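Local coordinates for carbamate kinase (Aeropyrum pernix, PDB 2E9Y) that probably catalyses the reversible transfer of a phosphoryl group between ATP and carbamate, as a member of the amino acid kinase family, at the interface of chains A and B. Numbering follows the deposited sequence. Chains: chain A/B, Carbamate kinase.

Contact 1 and contact 2 are neighbouring patches of one two-fold symmetric interface, with the centres of their C-alpha atoms about 6 Å apart. They share A:Leu69, B:Tyr61 and B:Ala65, so the leucine and the tyrosine ring join the two patches. In both, helix 56-68 of chain B packs against the end of helix 56-67 of chain A and the segment that follows it. Contact 1 holds the helix-helix crossing and an ion pair; contact 2 extends toward helix 78-103 of chain B. Each has a twin with the chains exchanged, as suits a dimer, which is the probable working form.

Contact 1: the interface of chains A and B. Residues chain A 65, 68-69, 73; chain B 61, 64-65, 68.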
loop_
_atom_site.group_PDB
_atom_site.type_symbol
_atom_site.label_atom_id
_atom_site.label_comp_id
_atom_site.label_asym_id
_atom_site.label_seq_id
_atom_site.Cartn_x
_atom_site.Cartn_y
_atom_site.Cartn_z
ATOM N N ALA A 65 -2.813 16.149 6.534
ATOM C CA ALA A 65 -2.815 15.439 7.806
ATOM C C ALA A 65 -1.450 15.479 8.481
ATOM O O ALA A 65 -1.348 15.817 9.655
ATOM C CB ALA A 65 -3.250 13.984 7.597
ATOM N N ALA A 68 -0.562 18.841 9.752
ATOM C CA ALA A 68 -1.372 19.301 10.880
ATOM C C ALA A 68 -0.769 18.870 12.217
ATOM O O ALA A 68 -1.182 19.348 13.277
ATOM C CB ALA A 68 -2.799 18.775 10.760
ATOM N N LEU A 69 0.206 17.967 12.164
ATOM C CA LEU A 69 0.876 17.485 13.368
ATOM C C LEU A 69 1.732 18.596 13.967
ATOM O O LEU A 69 2.078 19.560 13.282
ATOM C CB LEU A 69 1.790 16.296 13.037
ATOM C CG LEU A 69 1.160 14.980 12.570
ATOM C CD1 LEU A 69 2.225 14.079 11.952
ATOM C CD2 LEU A 69 0.494 14.291 13.754
ATOM N N ARG A 73 6.950 16.813 15.104
ATOM C CA ARG A 73 6.704 15.500 14.515
ATOM C C ARG A 73 7.183 15.482 13.065
ATOM O O ARG A 73 7.120 16.491 12.361
ATOM C CB ARG A 73 5.207 15.169 14.573
ATOM C CG ARG A 73 4.610 15.184 15.980
ATOM C CD ARG A 73 5.161 14.062 16.852
ATOM N NE ARG A 73 4.575 12.764 16.521
ATOM C CZ ARG A 73 5.280 11.661 16.280
ATOM N NH1 ARG A 73 6.606 11.691 16.329
ATOM N NH2 ARG A 73 4.657 10.526 15.985
ATOM N N TYR B 61 1.009 6.595 14.135
ATOM C CA TYR B 61 1.358 7.886 13.540
ATOM C C TYR B 61 0.233 8.367 12.618
ATOM O O TYR B 61 -0.123 9.550 12.608
ATOM C CB TYR B 61 2.662 7.745 12.741
ATOM C CG TYR B 61 3.041 8.953 11.903
ATOM C CD1 TYR B 61 3.758 10.024 12.454
ATOM C CD2 TYR B 61 2.710 9.013 10.549
ATOM C CE1 TYR B 61 4.141 11.120 11.666
ATOM C CE2 TYR B 61 3.083 10.102 9.757
ATOM C CZ TYR B 61 3.801 11.147 10.317
ATOM O OH TYR B 61 4.204 12.198 9.514
ATOM N N GLU B 64 -2.683 9.564 14.660
ATOM C CA GLU B 64 -2.296 10.838 15.260
ATOM C C GLU B 64 -2.473 11.979 14.255
ATOM O O GLU B 64 -2.988 13.054 14.588
ATOM C CB GLU B 64 -0.836 10.759 15.702
ATOM C CG GLU B 64 -0.296 12.011 16.356
ATOM C CD GLU B 64 1.191 11.902 16.635
ATOM O OE1 GLU B 64 1.750 10.799 16.450
ATOM O OE2 GLU B 64 1.800 12.915 17.040
ATOM N N ALA B 65 -2.043 11.741 13.022
ATOM C CA ALA B 65 -2.152 12.754 11.975
ATOM C C ALA B 65 -3.600 13.032 11.591
ATOM O O ALA B 65 -4.005 14.188 11.492
ATOM C CB ALA B 65 -1.358 12.319 10.745
ATOM N N ALA B 68 -5.198 15.151 13.987
ATOM C CA ALA B 68 -4.611 16.483 14.116
ATOM C C ALA B 68 -5.338 17.522 13.267
ATOM O O ALA B 68 -5.176 18.723 13.482
ATOM C CB ALA B 68 -3.139 16.451 13.735
#
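Both carboxylate oxygens of B:Glu64 are gripped by the guanidinium of A:Arg73, in a salt bridge across the interface of the two chains. A:Arg73 NE gives a hydrogen bond of 2.8 Å to B:Glu64 OE2, and A:Arg73 NH2 gives one of 3.0 Å to B:Glu64 OE1. The grip is side-on, with each oxygen met on its syn side. The two flat groups lie only 10° apart, and this near-coplanarity with two parallel bonds resists rotation of either group. An arginine suits the place because it offers two N-H groups at the spacing of the two oxygens. B:Glu64 reaches out with an extended chain, CG anti to its own backbone N (chi1 -180°), whereas the chain of A:Arg73 bends at chi2 and chi3 to bring its side edge round to the acid. A:Arg73 NH2 also lies at the edge of the B:Tyr61 ring, 3.7 Å from B:Tyr61 CD1, with the guanidinium nearly perpendicular to the ring.

Beside the ion pair, A:Leu69 spreads its two methyl branches over helix 56-68 of chain B. A:Leu69 CD1 touches the tyrosine ring, 3.5 Å from B:Tyr61 CE1. CD2 settles against B:Ala65 CA and the aliphatic CG of B:Glu64, so the leucine lies across the acid's side chain at about a right angle. A forked apolar residue can fill both directions at once.

Alanines suit the crossing near the two-fold axis, where small side chains let the backbones approach. CB of A:Ala65 passes beside CB of B:Ala65 at 4.0 Å, and the two carbonyl O atoms lie slightly nearer each other. Farther along, the methyl CB of B:Ala68 lies 3.5 Å from the carbonyl O of A:Ala68.

Contact 2: the interface of chains A and B. Residues chain A 66, 69, 74-76; chain B 23, 61, 65, 88.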
loop_
_atom_site.group_PDB
_atom_site.type_symbol
_atom_site.label_atom_id
_atom_site.label_comp_id
_atom_site.label_asym_id
_atom_site.label_seq_id
_atom_site.Cartn_x
_atom_site.Cartn_y
_atom_site.Cartn_z
ATOM N N PHE A 66 -0.393 15.145 7.742
ATOM C CA PHE A 66 0.934 15.148 8.346
ATOM C C PHE A 66 1.365 16.564 8.726
ATOM O O PHE A 66 2.019 16.767 9.750
ATOM C CB PHE A 66 1.956 14.504 7.396
ATOM C CG PHE A 66 1.557 13.129 6.919
ATOM C CD1 PHE A 66 0.858 12.261 7.756
ATOM C CD2 PHE A 66 1.876 12.709 5.634
ATOM C CE1 PHE A 66 0.479 10.991 7.314
ATOM C CE2 PHE A 66 1.503 11.442 5.181
ATOM C CZ PHE A 66 0.802 10.583 6.022
ATOM N N LEU A 69 0.206 17.967 12.164
ATOM C CA LEU A 69 0.876 17.485 13.368
ATOM C C LEU A 69 1.732 18.596 13.967
ATOM O O LEU A 69 2.078 19.560 13.282
ATOM C CB LEU A 69 1.790 16.296 13.037
ATOM C CG LEU A 69 1.160 14.980 12.570
ATOM C CD1 LEU A 69 2.225 14.079 11.952
ATOM C CD2 LEU A 69 0.494 14.291 13.754
ATOM N N PRO A 74 7.682 14.334 12.597
ATOM C CA PRO A 74 8.144 14.289 11.210
ATOM C C PRO A 74 6.984 14.164 10.222
ATOM O O PRO A 74 5.950 13.581 10.545
ATOM C CB PRO A 74 9.039 13.056 11.191
ATOM C CG PRO A 74 8.322 12.134 12.142
ATOM C CD PRO A 74 7.976 13.067 13.295
ATOM N N ARG A 75 7.150 14.742 9.037
ATOM C CA ARG A 75 6.136 14.635 7.992
ATOM C C ARG A 75 6.692 13.629 6.996
ATOM O O ARG A 75 7.868 13.692 6.638
ATOM C CB ARG A 75 5.923 15.965 7.259
ATOM C CG ARG A 75 5.105 17.009 8.002
ATOM C CD ARG A 75 5.911 17.789 9.038
ATOM N NE ARG A 75 5.101 18.891 9.550
ATOM C CZ ARG A 75 4.652 18.993 10.797
ATOM N NH1 ARG A 75 4.940 18.061 11.701
ATOM N NH2 ARG A 75 3.868 20.010 11.128
ATOM N N GLN A 76 5.862 12.700 6.543
ATOM C CA GLN A 76 6.339 11.722 5.574
ATOM C C GLN A 76 6.491 12.417 4.229
ATOM O O GLN A 76 5.735 13.339 3.910
ATOM C CB GLN A 76 5.346 10.562 5.458
ATOM C CG GLN A 76 5.150 9.794 6.759
ATOM C CD GLN A 76 6.460 9.268 7.316
ATOM O OE1 GLN A 76 7.299 8.757 6.571
ATOM N NE2 GLN A 76 6.639 9.383 8.628
ATOM N N VAL B 23 9.544 7.222 13.442
ATOM C CA VAL B 23 9.045 6.918 12.107
ATOM C C VAL B 23 9.443 7.872 10.988
ATOM O O VAL B 23 8.840 7.848 9.916
ATOM C CB VAL B 23 7.510 6.790 12.121
ATOM C CG1 VAL B 23 7.099 5.628 13.015
ATOM C CG2 VAL B 23 6.881 8.081 12.615
ATOM N N TYR B 61 1.009 6.595 14.135
ATOM C CA TYR B 61 1.358 7.886 13.540
ATOM C C TYR B 61 0.233 8.367 12.618
ATOM O O TYR B 61 -0.123 9.550 12.608
ATOM C CB TYR B 61 2.662 7.745 12.741
ATOM C CG TYR B 61 3.041 8.953 11.903
ATOM C CD1 TYR B 61 3.758 10.024 12.454
ATOM C CD2 TYR B 61 2.710 9.013 10.549
ATOM C CE1 TYR B 61 4.141 11.120 11.666
ATOM C CE2 TYR B 61 3.083 10.102 9.757
ATOM C CZ TYR B 61 3.801 11.147 10.317
ATOM O OH TYR B 61 4.204 12.198 9.514
ATOM N N ALA B 65 -2.043 11.741 13.022
ATOM C CA ALA B 65 -2.152 12.754 11.975
ATOM C C ALA B 65 -3.600 13.032 11.591
ATOM O O ALA B 65 -4.005 14.188 11.492
ATOM C CB ALA B 65 -1.358 12.319 10.745
ATOM N N TRP B 88 3.309 1.672 2.887
ATOM C CA TRP B 88 4.366 2.510 3.454
ATOM C C TRP B 88 5.601 1.677 3.796
ATOM O O TRP B 88 6.678 1.871 3.229
ATOM C CB TRP B 88 3.819 3.196 4.706
ATOM C CG TRP B 88 4.774 4.030 5.519
ATOM C CD1 TRP B 88 6.094 4.294 5.259
ATOM C CD2 TRP B 88 4.472 4.678 6.761
ATOM N NE1 TRP B 88 6.627 5.061 6.270
ATOM C CE2 TRP B 88 5.653 5.311 7.202
ATOM C CE3 TRP B 88 3.311 4.784 7.544
ATOM C CZ2 TRP B 88 5.711 6.042 8.398
ATOM C CZ3 TRP B 88 3.369 5.512 8.736
ATOM C CH2 TRP B 88 4.564 6.129 9.150
HETATM O O HOH W 1 9.063 6.823 7.279
#
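The ring of B:Tyr61 meets the carbonyl O of A:Pro74 at its edge, in the ring plane, while the indole of B:Trp88 carries A:Gln76 CG over one face, toward the rim, and has B:Val23 O and water 1 in plane at its edge. In this amino acid kinase family protein, CG of A:Gln76 also lies over the rim of one face of the A:Phe66 ring.

The phenol OH of B:Tyr61 gives a hydrogen bond of 2.5 Å to A:Pro74 O, tilted 21° from the carbonyl plane. Tyrosine suits this place because its hydroxyl reaches the backbone of chain A while its ring flank remains apolar: B:Tyr61 CE2 lies 3.7 Å from A:Phe66 CE1. A:Phe66 CD1 rests against the methyl of B:Ala65.

Glutamine suits its place because one amide carries both donor and acceptor: A:Gln76 NE2 bonds to B:Val23 O at 3.0 Å, from above the carbonyl plane, and A:Gln76 OE1 meets water 1 at 2.7 Å. The water also contacts B:Val23 O and, more distantly, B:Trp88 NE1 (3.2 Å). A bend at chi2 (-56°) brings the amide to the indole, with A:Gln76 CD 3.5 Å from B:Trp88 CZ2. A leucine in its place would probably leave B:Val23 O without its amide donor and water 1 less firmly held.

Behind, A:Arg75 NH2 bonds to A:Leu69 O at 2.8 Å, and A:Phe66 O lies over the centre of one guanidinium face.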